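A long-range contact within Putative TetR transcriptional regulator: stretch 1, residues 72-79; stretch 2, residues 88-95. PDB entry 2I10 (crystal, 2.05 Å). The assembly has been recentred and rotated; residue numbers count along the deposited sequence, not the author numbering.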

# COMPACT_ATOMS: atom_id res chain seq x y z
N LEU B 72 13.57 13.20 -7.29
CA LEU B 72 14.82 13.68 -6.70
C LEU B 72 15.35 12.71 -5.65
O LEU B 72 16.54 12.41 -5.61
N GLN B 73 14.45 12.17 -4.82
CA GLN B 73 14.87 11.25 -3.78
C GLN B 73 15.26 9.91 -4.37
O GLN B 73 16.20 9.31 -3.91
N LEU B 74 14.57 9.45 -5.40
CA LEU B 74 14.94 8.19 -6.04
C LEU B 74 16.34 8.29 -6.69
O LEU B 74 17.22 7.46 -6.45
N GLU B 75 16.53 9.34 -7.47
CA GLU B 75 17.81 9.65 -8.10
C GLU B 75 18.95 9.81 -7.10
O GLU B 75 20.03 9.25 -7.31
N GLU B 76 18.70 10.51 -6.00
CA GLU B 76 19.71 10.64 -4.97
C GLU B 76 20.08 9.30 -4.37
O GLU B 76 21.25 9.04 -4.08
N ALA B 77 19.10 8.41 -4.20
CA ALA B 77 19.39 7.07 -3.70
C ALA B 77 20.18 6.24 -4.74
O ALA B 77 21.06 5.48 -4.38
N MSE B 78 19.89 6.38 -6.03
CA MSE B 78 20.50 5.52 -7.05
C MSE B 78 22.00 5.76 -7.20
O MSE B 78 22.70 4.92 -7.76
N VAL B 79 22.49 6.91 -6.69
CA VAL B 79 23.91 7.30 -6.77
C VAL B 79 24.81 6.48 -5.85
O VAL B 79 26.02 6.46 -6.02
N LEU B 88 18.55 0.09 -0.37
CA LEU B 88 18.55 0.30 1.07
C LEU B 88 18.31 1.77 1.47
O LEU B 88 17.43 2.06 2.31
N ASP B 89 19.11 2.67 0.89
CA ASP B 89 19.00 4.11 1.02
C ASP B 89 17.59 4.55 0.66
O ASP B 89 16.94 5.25 1.41
N PHE B 90 17.13 4.16 -0.52
CA PHE B 90 15.79 4.51 -0.94
C PHE B 90 14.68 4.07 0.04
O PHE B 90 13.77 4.85 0.41
N LEU B 91 14.74 2.81 0.45
CA LEU B 91 13.67 2.25 1.30
C LEU B 91 13.63 2.86 2.67
O LEU B 91 12.54 3.23 3.16
N THR B 92 14.80 2.99 3.32
CA THR B 92 14.87 3.66 4.63
C THR B 92 14.53 5.18 4.59
O THR B 92 13.96 5.73 5.54
N GLY B 93 14.90 5.86 3.51
CA GLY B 93 14.52 7.25 3.27
C GLY B 93 13.01 7.43 3.16
O GLY B 93 12.45 8.38 3.69
N ARG B 94 12.35 6.48 2.48
CA ARG B 94 10.90 6.50 2.32
C ARG B 94 10.26 6.32 3.66
O ARG B 94 9.29 7.00 3.97
N VAL B 95 10.79 5.42 4.47
CA VAL B 95 10.25 5.19 5.80
C VAL B 95 10.34 6.48 6.66
O VAL B 95 9.45 6.76 7.44

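Two helical segments, running at 143° to one another with axes 8.6 Å apart at closest approach, pack around a single aromatic bump. Phe90, chi1 t, points toward the first helix and buries more surface here than any other residue. Its ring enters a hollow formed by the side chains of Leu74 and Ala77 and the backbone O of Gln73. Leu74 leaves its backbone sideways, but its t, p rotamer brings CD1 over one face of the ring, 3.5 Å from the centroid and 8° off the normal, a CH-pi contact; CD1 lies 3.6 Å from Phe90 CE1.

Ala77 sits where the two backbones come nearest, its CA 5.2 Å from Phe90 CA, and its methyl CB, pointing toward the second helix, sits 3.7 Å from both Phe90 N and Phe90 CB, so a small side chain fits the close backbones. Met78, present as selenomethionine, starts away, yet its m, m chain curls back to set CE 4.3 Å from Phe90 CB.

Polar side chains border this apolar centre. Asp89 points toward the first helix, with OD2 4.0 Å from Ala77 CA. Gln73, chi1 m and chi2 p, points toward the second helix. Arg94 leaves its backbone sideways, chi1 m, but its end comes nearer, bringing NH1 to 3.7 Å from Gln73 CB, a contact with the aliphatic part of Gln73. No hydrogen bond crosses between the stretches; shape and apolar contact dominate the fit.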

# COMPACT_ATOMS: atom_id res chain seq x y z
CB LEU B 72 14.66 15.11 -6.13
CG LEU B 72 15.70 15.65 -5.11
CD1 LEU B 72 17.11 15.74 -5.69
CD2 LEU B 72 15.32 16.99 -4.48
CB GLN B 73 13.81 11.11 -2.71
CG GLN B 73 13.76 12.30 -1.75
CD GLN B 73 13.32 13.60 -2.44
OE1 GLN B 73 12.38 13.61 -3.27
NE2 GLN B 73 14.02 14.70 -2.12
CB LEU B 74 13.88 7.79 -7.07
CG LEU B 74 14.04 6.42 -7.71
CD1 LEU B 74 13.95 5.29 -6.69
CD2 LEU B 74 12.92 6.31 -8.75
CB GLU B 75 17.66 10.86 -9.03
CG GLU B 75 16.89 10.43 -10.29
CD GLU B 75 16.57 11.54 -11.25
OE1 GLU B 75 16.60 12.72 -10.80
OE2 GLU B 75 16.27 11.24 -12.45
CB GLU B 76 19.35 11.72 -3.91
CG GLU B 76 18.48 11.28 -2.71
CD GLU B 76 17.93 12.49 -1.89
OE1 GLU B 76 17.95 13.65 -2.40
OE2 GLU B 76 17.48 12.27 -0.73
CB ALA B 77 18.09 6.37 -3.32
CB MSE B 78 19.78 5.69 -8.40
CG MSE B 78 18.31 5.24 -8.39
SE MSE B 78 18.01 3.33 -7.94
CE MSE B 78 17.64 3.53 -6.05
CB VAL B 79 24.08 8.85 -6.59
CG1 VAL B 79 25.53 9.26 -6.48
CG2 VAL B 79 23.49 9.58 -7.78
CB LEU B 88 19.85 -0.24 1.70
CG LEU B 88 20.02 0.16 3.18
CD1 LEU B 88 19.16 -0.68 4.12
CD2 LEU B 88 21.47 0.02 3.61
CB ASP B 89 19.91 4.72 -0.04
CG ASP B 89 20.84 5.76 0.48
OD1 ASP B 89 21.75 5.36 1.28
OD2 ASP B 89 20.72 6.95 0.02
CB PHE B 90 15.49 3.94 -2.30
CG PHE B 90 14.21 4.44 -2.84
CD1 PHE B 90 14.00 5.83 -2.95
CD2 PHE B 90 13.19 3.58 -3.19
CE1 PHE B 90 12.78 6.33 -3.40
CE2 PHE B 90 11.99 4.07 -3.66
CZ PHE B 90 11.78 5.44 -3.77
CB LEU B 91 13.71 0.71 1.36
CG LEU B 91 13.44 -0.08 0.10
CD1 LEU B 91 13.53 -1.62 0.43
CD2 LEU B 91 12.11 0.29 -0.60
CB THR B 92 16.27 3.50 5.30
OG1 THR B 92 17.27 4.12 4.49
CG2 THR B 92 16.63 2.05 5.55
CB ARG B 94 10.39 5.43 1.35
CG ARG B 94 10.58 5.68 -0.16
CD ARG B 94 11.05 7.10 -0.44
NE ARG B 94 9.97 7.98 -0.79
CZ ARG B 94 10.05 9.31 -0.78
NH1 ARG B 94 11.17 9.93 -0.41
NH2 ARG B 94 8.99 10.01 -1.13
CB VAL B 95 10.92 3.97 6.52
CG1 VAL B 95 10.54 3.94 8.00
CG2 VAL B 95 10.49 2.64 5.88